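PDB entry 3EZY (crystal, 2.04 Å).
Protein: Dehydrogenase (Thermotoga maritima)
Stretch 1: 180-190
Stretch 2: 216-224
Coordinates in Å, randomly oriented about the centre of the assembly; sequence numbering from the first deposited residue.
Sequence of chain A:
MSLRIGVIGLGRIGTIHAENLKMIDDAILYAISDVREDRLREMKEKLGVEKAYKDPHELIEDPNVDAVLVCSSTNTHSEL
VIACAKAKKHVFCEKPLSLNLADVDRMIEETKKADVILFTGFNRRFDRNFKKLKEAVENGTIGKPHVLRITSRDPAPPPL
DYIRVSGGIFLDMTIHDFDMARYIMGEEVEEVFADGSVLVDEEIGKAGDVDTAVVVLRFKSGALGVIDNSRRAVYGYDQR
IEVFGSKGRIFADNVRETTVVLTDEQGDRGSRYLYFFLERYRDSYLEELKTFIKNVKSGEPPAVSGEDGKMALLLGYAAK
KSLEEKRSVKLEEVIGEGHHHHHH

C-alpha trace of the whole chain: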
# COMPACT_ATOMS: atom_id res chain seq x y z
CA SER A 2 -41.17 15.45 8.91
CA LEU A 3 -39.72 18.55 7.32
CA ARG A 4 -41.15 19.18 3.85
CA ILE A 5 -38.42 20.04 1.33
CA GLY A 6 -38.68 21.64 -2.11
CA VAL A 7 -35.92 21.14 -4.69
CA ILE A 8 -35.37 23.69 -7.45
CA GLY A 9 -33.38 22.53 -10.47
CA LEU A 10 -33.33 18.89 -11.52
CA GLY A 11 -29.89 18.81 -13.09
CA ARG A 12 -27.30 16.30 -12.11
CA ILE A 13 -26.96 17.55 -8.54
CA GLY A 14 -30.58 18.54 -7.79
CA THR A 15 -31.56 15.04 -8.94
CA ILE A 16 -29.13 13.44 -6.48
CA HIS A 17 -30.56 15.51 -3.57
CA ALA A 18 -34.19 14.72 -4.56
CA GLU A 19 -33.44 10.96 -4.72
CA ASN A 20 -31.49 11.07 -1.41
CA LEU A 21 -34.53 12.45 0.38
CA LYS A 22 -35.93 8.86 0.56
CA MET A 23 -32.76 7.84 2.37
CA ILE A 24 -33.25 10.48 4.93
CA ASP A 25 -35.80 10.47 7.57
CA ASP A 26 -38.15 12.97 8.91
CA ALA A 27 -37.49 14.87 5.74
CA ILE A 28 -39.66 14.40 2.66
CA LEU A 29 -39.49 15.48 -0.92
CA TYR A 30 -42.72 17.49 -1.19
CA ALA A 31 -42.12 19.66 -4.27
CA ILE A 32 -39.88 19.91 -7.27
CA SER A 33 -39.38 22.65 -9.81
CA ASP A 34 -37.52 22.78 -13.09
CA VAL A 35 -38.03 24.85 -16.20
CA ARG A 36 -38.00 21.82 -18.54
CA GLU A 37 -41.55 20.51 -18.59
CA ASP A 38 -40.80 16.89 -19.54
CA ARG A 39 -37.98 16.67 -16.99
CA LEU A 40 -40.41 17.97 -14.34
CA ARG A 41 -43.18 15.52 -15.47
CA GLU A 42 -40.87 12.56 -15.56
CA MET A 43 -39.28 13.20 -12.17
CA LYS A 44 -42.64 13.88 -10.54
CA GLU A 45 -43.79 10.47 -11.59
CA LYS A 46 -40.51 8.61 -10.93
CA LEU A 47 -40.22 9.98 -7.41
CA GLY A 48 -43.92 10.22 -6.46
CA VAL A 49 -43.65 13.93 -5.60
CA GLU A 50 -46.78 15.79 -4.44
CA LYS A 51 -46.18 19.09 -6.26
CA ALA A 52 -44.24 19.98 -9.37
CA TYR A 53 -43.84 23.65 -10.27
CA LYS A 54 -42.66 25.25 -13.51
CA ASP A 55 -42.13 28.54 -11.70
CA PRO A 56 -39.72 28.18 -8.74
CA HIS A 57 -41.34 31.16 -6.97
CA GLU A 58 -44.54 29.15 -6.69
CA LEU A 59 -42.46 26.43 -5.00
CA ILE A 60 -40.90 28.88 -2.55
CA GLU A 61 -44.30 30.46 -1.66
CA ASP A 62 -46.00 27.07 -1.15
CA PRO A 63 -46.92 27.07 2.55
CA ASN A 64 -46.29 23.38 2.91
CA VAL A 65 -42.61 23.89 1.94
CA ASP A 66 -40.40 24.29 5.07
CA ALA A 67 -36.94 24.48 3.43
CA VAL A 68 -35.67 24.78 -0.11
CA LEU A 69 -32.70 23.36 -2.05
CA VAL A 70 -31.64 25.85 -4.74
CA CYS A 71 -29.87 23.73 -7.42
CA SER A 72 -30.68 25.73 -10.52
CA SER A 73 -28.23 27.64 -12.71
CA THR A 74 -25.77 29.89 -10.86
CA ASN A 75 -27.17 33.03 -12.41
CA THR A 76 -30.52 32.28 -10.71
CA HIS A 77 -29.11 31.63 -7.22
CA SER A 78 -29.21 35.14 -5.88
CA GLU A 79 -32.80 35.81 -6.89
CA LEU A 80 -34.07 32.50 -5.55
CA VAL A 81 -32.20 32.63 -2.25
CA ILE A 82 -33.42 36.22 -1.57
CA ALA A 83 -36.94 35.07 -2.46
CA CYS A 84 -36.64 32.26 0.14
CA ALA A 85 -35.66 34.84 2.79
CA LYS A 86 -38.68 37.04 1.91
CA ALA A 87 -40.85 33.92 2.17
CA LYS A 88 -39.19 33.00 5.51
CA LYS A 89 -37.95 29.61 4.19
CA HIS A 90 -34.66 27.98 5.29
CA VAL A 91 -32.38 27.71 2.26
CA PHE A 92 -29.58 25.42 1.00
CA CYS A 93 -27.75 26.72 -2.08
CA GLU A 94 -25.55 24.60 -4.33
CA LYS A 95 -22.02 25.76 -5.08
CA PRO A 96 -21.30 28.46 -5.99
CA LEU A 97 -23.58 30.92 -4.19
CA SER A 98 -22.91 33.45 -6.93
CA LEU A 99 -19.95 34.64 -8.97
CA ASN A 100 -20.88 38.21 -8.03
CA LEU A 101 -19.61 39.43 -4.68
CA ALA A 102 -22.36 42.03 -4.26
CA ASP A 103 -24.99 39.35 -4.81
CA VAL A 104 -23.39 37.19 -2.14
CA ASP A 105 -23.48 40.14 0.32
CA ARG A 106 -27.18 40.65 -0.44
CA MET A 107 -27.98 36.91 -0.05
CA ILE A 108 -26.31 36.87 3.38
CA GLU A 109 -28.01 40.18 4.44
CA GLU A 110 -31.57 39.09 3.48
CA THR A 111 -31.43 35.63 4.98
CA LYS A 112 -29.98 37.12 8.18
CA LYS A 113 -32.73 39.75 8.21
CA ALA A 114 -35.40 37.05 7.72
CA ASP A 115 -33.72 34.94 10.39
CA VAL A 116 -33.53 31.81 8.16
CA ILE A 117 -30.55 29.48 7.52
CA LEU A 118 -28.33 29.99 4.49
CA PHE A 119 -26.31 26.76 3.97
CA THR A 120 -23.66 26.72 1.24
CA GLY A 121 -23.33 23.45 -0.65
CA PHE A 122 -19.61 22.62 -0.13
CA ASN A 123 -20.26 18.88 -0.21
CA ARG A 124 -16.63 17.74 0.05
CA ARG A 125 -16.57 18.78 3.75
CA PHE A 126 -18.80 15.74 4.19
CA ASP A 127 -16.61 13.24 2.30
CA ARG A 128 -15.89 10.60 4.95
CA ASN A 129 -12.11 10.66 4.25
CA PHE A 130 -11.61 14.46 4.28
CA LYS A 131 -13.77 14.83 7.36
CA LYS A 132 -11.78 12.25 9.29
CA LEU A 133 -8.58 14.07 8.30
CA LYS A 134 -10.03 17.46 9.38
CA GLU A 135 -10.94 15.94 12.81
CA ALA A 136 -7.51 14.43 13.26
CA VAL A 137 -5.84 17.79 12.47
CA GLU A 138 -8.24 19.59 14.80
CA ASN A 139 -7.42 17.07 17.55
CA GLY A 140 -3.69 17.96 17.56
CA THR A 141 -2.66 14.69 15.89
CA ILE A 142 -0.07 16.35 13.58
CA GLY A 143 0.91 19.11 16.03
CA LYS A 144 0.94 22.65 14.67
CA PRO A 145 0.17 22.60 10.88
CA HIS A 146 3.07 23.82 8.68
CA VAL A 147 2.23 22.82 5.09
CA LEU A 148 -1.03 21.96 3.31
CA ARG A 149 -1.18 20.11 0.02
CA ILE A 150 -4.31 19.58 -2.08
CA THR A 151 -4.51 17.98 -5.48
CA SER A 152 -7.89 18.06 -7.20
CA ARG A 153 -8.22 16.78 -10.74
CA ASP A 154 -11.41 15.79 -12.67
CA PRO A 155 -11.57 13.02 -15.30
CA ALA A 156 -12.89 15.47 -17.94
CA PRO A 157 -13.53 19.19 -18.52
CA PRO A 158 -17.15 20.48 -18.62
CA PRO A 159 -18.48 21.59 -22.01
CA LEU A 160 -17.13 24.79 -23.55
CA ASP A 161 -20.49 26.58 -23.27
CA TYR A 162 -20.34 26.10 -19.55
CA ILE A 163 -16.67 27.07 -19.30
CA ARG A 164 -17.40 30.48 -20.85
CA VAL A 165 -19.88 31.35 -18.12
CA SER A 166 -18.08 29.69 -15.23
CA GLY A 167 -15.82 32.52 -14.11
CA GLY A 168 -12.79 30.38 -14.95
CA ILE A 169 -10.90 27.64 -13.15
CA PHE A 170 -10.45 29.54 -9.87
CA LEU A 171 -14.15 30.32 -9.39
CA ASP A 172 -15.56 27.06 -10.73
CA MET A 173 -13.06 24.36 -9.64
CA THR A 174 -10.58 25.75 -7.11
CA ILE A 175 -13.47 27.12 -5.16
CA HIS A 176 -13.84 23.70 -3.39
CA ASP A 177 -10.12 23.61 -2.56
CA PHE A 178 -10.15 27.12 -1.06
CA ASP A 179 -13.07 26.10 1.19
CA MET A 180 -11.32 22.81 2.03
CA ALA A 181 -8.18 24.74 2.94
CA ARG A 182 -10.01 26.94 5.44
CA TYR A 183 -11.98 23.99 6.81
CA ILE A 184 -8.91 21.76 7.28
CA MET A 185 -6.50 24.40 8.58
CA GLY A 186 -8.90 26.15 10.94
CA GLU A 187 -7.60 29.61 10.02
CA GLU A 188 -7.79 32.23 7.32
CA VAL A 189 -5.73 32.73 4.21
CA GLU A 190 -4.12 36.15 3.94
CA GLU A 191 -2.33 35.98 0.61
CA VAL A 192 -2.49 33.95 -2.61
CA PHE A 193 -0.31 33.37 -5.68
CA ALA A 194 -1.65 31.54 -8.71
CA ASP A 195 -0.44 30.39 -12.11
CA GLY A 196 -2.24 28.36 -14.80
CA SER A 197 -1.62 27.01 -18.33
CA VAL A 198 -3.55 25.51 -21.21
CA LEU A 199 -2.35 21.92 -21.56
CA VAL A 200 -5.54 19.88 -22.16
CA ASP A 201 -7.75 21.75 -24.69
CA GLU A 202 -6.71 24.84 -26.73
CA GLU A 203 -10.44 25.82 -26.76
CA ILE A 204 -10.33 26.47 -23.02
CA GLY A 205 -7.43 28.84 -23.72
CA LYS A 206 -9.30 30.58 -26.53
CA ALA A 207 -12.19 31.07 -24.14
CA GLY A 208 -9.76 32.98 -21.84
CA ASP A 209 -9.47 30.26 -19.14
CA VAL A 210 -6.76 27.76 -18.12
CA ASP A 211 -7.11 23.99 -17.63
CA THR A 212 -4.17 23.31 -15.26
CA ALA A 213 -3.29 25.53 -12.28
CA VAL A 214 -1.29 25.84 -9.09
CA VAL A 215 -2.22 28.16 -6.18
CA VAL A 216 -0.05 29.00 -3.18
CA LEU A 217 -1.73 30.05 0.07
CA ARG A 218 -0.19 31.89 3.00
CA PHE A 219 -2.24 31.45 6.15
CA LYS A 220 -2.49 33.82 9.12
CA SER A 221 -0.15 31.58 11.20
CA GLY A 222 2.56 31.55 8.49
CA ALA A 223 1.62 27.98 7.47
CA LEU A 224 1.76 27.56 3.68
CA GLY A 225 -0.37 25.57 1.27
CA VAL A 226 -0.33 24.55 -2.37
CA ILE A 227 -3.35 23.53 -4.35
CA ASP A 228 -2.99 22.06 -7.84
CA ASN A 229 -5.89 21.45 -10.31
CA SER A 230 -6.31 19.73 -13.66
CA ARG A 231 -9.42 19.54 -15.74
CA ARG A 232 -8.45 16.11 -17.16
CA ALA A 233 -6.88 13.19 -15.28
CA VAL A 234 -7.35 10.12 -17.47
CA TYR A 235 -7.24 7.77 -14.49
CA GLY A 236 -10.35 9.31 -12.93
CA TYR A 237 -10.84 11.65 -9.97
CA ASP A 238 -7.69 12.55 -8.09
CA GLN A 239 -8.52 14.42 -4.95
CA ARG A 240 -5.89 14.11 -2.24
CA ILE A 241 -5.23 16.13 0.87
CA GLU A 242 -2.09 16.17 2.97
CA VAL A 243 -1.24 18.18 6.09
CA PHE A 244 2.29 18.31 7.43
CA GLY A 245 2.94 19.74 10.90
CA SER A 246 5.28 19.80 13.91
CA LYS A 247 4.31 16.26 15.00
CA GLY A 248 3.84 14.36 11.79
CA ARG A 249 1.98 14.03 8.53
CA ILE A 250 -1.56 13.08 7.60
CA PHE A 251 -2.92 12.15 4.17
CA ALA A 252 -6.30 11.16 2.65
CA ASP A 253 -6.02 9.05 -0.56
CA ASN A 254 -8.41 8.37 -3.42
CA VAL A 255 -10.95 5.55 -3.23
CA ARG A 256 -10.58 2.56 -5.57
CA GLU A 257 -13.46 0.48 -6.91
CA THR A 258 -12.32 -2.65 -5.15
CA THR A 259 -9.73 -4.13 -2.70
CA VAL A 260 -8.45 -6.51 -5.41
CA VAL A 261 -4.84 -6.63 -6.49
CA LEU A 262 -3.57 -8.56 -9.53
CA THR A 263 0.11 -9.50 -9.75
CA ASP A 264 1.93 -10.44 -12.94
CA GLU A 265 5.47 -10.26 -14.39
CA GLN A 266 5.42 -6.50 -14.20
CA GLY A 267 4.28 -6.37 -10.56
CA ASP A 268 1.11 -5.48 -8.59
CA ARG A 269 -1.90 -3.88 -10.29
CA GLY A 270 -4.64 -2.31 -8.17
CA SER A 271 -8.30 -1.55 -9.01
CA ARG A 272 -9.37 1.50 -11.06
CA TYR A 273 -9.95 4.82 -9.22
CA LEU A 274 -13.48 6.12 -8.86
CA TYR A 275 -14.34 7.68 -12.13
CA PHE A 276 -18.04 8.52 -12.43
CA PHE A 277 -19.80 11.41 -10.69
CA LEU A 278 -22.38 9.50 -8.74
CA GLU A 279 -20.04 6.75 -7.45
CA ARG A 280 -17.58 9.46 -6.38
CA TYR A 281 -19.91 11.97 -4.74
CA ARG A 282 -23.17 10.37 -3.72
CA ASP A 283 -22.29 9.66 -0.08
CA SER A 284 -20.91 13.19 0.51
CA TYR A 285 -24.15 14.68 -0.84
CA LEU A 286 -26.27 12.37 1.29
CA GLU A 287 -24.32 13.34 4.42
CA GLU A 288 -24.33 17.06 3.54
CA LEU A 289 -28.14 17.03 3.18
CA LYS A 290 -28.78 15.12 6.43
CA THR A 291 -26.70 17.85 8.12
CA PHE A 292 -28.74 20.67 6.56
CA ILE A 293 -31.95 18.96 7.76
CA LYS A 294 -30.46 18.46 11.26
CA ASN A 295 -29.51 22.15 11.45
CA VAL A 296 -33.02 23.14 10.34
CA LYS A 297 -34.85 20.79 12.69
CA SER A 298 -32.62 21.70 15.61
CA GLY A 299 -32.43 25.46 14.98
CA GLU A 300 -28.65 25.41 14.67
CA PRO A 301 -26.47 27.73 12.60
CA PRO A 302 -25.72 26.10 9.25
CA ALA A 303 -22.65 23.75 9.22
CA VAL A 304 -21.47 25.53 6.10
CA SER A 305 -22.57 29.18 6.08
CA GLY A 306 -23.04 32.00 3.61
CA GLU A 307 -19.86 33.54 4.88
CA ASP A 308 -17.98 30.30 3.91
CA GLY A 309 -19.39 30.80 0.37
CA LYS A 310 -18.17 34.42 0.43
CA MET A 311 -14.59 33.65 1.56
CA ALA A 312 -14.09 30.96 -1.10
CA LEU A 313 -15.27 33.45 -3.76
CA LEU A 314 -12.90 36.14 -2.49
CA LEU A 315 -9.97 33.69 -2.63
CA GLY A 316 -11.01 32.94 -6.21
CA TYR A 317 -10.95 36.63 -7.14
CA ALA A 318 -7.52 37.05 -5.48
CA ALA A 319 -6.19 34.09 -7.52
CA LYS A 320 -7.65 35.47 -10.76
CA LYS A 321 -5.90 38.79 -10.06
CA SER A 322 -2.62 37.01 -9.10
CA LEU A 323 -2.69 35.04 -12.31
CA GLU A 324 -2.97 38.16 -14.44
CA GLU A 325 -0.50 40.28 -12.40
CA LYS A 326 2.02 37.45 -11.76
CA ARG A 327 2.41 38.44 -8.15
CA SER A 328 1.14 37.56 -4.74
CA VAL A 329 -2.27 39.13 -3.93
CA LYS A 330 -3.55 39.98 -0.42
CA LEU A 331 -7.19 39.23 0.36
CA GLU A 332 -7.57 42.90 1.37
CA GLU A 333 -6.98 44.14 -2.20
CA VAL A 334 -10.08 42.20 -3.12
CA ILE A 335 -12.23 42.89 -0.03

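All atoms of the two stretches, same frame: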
# COMPACT_ATOMS: atom_id res chain seq x y z
N MET A 180 -11.92 23.94 1.31
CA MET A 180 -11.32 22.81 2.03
C MET A 180 -10.11 23.28 2.87
O MET A 180 -9.89 22.85 4.05
CB MET A 180 -10.92 21.71 1.04
CG MET A 180 -10.52 20.37 1.68
SD MET A 180 -11.66 19.51 2.82
CE MET A 180 -13.17 19.77 1.88
N ALA A 181 -9.32 24.15 2.26
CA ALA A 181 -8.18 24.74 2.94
C ALA A 181 -8.54 25.39 4.26
O ALA A 181 -7.86 25.17 5.26
CB ALA A 181 -7.45 25.75 2.00
N ARG A 182 -9.57 26.24 4.25
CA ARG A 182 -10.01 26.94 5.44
C ARG A 182 -10.56 25.93 6.44
O ARG A 182 -10.28 26.01 7.62
CB ARG A 182 -11.13 27.95 5.10
CG ARG A 182 -10.63 29.10 4.21
CD ARG A 182 -11.76 30.11 3.92
NE ARG A 182 -12.27 30.74 5.14
CZ ARG A 182 -13.47 30.54 5.67
NH1 ARG A 182 -14.33 29.70 5.11
NH2 ARG A 182 -13.80 31.19 6.80
N TYR A 183 -11.36 24.99 5.95
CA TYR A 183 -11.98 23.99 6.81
C TYR A 183 -10.94 23.09 7.49
O TYR A 183 -11.04 22.81 8.69
CB TYR A 183 -12.85 23.14 5.94
CG TYR A 183 -13.52 21.96 6.57
CD1 TYR A 183 -14.45 22.10 7.62
CD2 TYR A 183 -13.31 20.69 6.03
CE1 TYR A 183 -15.09 20.98 8.14
CE2 TYR A 183 -13.93 19.60 6.54
CZ TYR A 183 -14.80 19.74 7.58
OH TYR A 183 -15.40 18.60 8.03
N ILE A 184 -9.94 22.65 6.72
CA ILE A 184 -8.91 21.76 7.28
C ILE A 184 -7.97 22.52 8.22
O ILE A 184 -7.61 22.01 9.27
CB ILE A 184 -8.04 21.11 6.18
CG1 ILE A 184 -8.88 20.25 5.20
CG2 ILE A 184 -6.82 20.34 6.80
CD1 ILE A 184 -9.59 19.10 5.78
N MET A 185 -7.55 23.72 7.83
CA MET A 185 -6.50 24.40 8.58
C MET A 185 -7.00 25.22 9.77
O MET A 185 -6.20 25.56 10.65
CB MET A 185 -5.62 25.27 7.67
CG MET A 185 -4.79 24.45 6.63
SD MET A 185 -3.53 23.26 7.23
CE MET A 185 -2.18 24.43 7.10
N GLY A 186 -8.29 25.52 9.80
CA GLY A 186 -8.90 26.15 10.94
C GLY A 186 -8.47 27.61 11.09
O GLY A 186 -8.58 28.19 12.16
N GLU A 187 -7.98 28.20 10.00
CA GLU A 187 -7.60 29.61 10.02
C GLU A 187 -7.73 30.19 8.63
O GLU A 187 -7.93 29.46 7.65
CB GLU A 187 -6.17 29.82 10.50
CG GLU A 187 -5.17 29.00 9.71
CD GLU A 187 -3.71 29.36 10.01
OE1 GLU A 187 -3.41 30.57 10.18
OE2 GLU A 187 -2.88 28.42 10.01
N GLU A 188 -7.60 31.51 8.56
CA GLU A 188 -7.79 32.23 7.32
C GLU A 188 -6.54 32.31 6.49
O GLU A 188 -5.41 32.32 7.02
CB GLU A 188 -8.33 33.65 7.59
CG GLU A 188 -9.70 33.65 8.32
CD GLU A 188 -10.84 33.05 7.48
OE1 GLU A 188 -10.72 32.96 6.24
OE2 GLU A 188 -11.87 32.69 8.06
N VAL A 189 -6.76 32.36 5.18
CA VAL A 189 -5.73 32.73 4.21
C VAL A 189 -5.56 34.25 4.09
O VAL A 189 -6.54 35.00 4.00
CB VAL A 189 -6.08 32.21 2.84
CG1 VAL A 189 -4.98 32.56 1.80
CG2 VAL A 189 -6.33 30.74 2.90
N GLU A 190 -4.33 34.72 4.01
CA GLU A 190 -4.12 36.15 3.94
C GLU A 190 -3.64 36.58 2.58
O GLU A 190 -3.89 37.71 2.17
CB GLU A 190 -3.09 36.56 4.97
CG GLU A 190 -3.30 35.81 6.27
CD GLU A 190 -3.93 36.67 7.35
OE1 GLU A 190 -5.17 36.89 7.33
OE2 GLU A 190 -3.17 37.10 8.24
N VAL A 216 -0.73 29.00 -4.45
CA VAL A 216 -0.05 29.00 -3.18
C VAL A 216 -0.83 29.86 -2.21
O VAL A 216 -1.26 30.95 -2.57
CB VAL A 216 1.37 29.63 -3.28
CG1 VAL A 216 2.05 29.67 -1.89
CG2 VAL A 216 2.20 28.87 -4.28
N LEU A 217 -0.98 29.37 -0.98
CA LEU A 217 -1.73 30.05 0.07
C LEU A 217 -0.77 30.35 1.21
O LEU A 217 0.00 29.48 1.60
CB LEU A 217 -2.83 29.15 0.62
CG LEU A 217 -3.71 28.42 -0.39
CD1 LEU A 217 -4.66 27.44 0.37
CD2 LEU A 217 -4.52 29.43 -1.21
N ARG A 218 -0.81 31.57 1.73
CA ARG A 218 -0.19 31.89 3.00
C ARG A 218 -1.28 32.15 4.04
O ARG A 218 -2.13 33.09 3.91
CB ARG A 218 0.74 33.10 2.87
CG ARG A 218 1.09 33.69 4.22
CD ARG A 218 2.09 34.84 4.11
NE ARG A 218 3.41 34.36 3.74
CZ ARG A 218 4.33 33.95 4.62
NH1 ARG A 218 4.06 33.95 5.92
NH2 ARG A 218 5.50 33.53 4.18
N PHE A 219 -1.27 31.32 5.07
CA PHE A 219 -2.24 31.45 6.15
C PHE A 219 -1.78 32.42 7.24
O PHE A 219 -0.58 32.72 7.39
CB PHE A 219 -2.48 30.10 6.79
CG PHE A 219 -3.11 29.09 5.88
CD1 PHE A 219 -4.50 28.95 5.83
CD2 PHE A 219 -2.29 28.28 5.06
CE1 PHE A 219 -5.09 27.99 5.02
CE2 PHE A 219 -2.86 27.33 4.23
CZ PHE A 219 -4.26 27.18 4.19
N LYS A 220 -2.74 32.89 8.02
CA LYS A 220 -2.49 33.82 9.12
C LYS A 220 -1.32 33.40 10.01
O LYS A 220 -0.51 34.23 10.37
CB LYS A 220 -3.78 33.94 9.94
CG LYS A 220 -3.71 34.81 11.16
CD LYS A 220 -5.12 34.86 11.80
CE LYS A 220 -5.06 35.14 13.30
NZ LYS A 220 -4.48 36.52 13.50
N SER A 221 -1.21 32.11 10.33
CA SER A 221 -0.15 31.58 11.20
C SER A 221 1.24 31.53 10.54
O SER A 221 2.22 31.22 11.20
CB SER A 221 -0.51 30.15 11.66
OG SER A 221 -0.44 29.22 10.57
N GLY A 222 1.31 31.79 9.23
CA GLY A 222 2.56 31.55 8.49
C GLY A 222 2.64 30.17 7.83
O GLY A 222 3.52 29.92 7.03
N ALA A 223 1.74 29.26 8.19
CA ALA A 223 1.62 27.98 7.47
C ALA A 223 1.44 28.30 5.99
O ALA A 223 0.94 29.38 5.62
CB ALA A 223 0.41 27.21 8.00
N LEU A 224 1.91 27.41 5.12
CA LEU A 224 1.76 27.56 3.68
C LEU A 224 0.94 26.42 3.08
O LEU A 224 0.94 25.31 3.57
CB LEU A 224 3.14 27.58 3.00
CG LEU A 224 4.02 28.70 3.54
CD1 LEU A 224 5.48 28.43 3.21
CD2 LEU A 224 3.54 30.08 3.05

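The main projection in this contact is the ring of Phe219, the residue with the largest area covered by the other stretch. It fills a hollow formed where the helix 180-185 gives way, through a short loop, to the strand that begins at Val189. The methyl CE of Met185 lies over one face of the ring, and Met185 CG comes within 3.7 Å of Phe219 CZ. The sulfur is oblique to the ring, with Met185 SD 5.3 Å from the ring centroid. A long, unbranched methionine suits this place because it can lay several atoms along an aromatic surface; Met185 CE also reaches Ala223 CB at 3.9 Å, closing the gap beside the ring.

Two smaller side chains complete the hollow. Ala181 points toward the other stretch, and its small methyl fits against two larger side chains: Ala181 CB is 3.6 Å from Leu217 CD1 and 4.1 Å from Phe219 CZ. Val189 packs against both neighbours: Val189 CG2 is 3.7 Å from Phe219 CE1, and Val189 CG1 is 4.2 Å from Leu217 CB. The carbonyl of Glu187 sits at the ring edge, near its plane.

The backbone fixes this fit. Val189 and Phe219 form an antiparallel, non-hydrogen-bonded pair, their CA atoms 4.2 Å apart, with hydrogen bonds on both sides of the pair. On one side Lys220 N gives to Glu188 O at 2.9 Å. On the other, Glu190 N gives to Arg218 O at 2.7 Å, almost linearly. Glu188 O also receives a CA-H...O contact from Phe219 CA at 3.4 Å.

Beyond the ring, the type I turn from Phe219 to Gly222 presents polar groups that the carboxylate of Glu187 grips. Ser221 N donates to Glu187 OE1 at 2.7 Å, and Ser221 OG donates to Glu187 OE2 at 2.6 Å. Serine suits the turn because its short hydroxyl also accepts from Ala223 N, with Ser221 OG 3.2 Å away. Glycine suits Gly222, where a CB would be jammed against the preceding carbonyl oxygen, while the positive phi of Gly186 likewise favours glycine as the chain leaves the helix.

The CA-to-CB bond of Glu188 points away from the other stretch, and its carboxylate forms a salt bridge with Arg182, whose NH2 is 2.7 Å from Glu188 OE2; this ties the helix to the loop just before the strand. At the margin, Glu190 CG packs 3.5 Å from Lys220 N, while the end of the lysine leads away, as befits a long charged chain at an exposed turn.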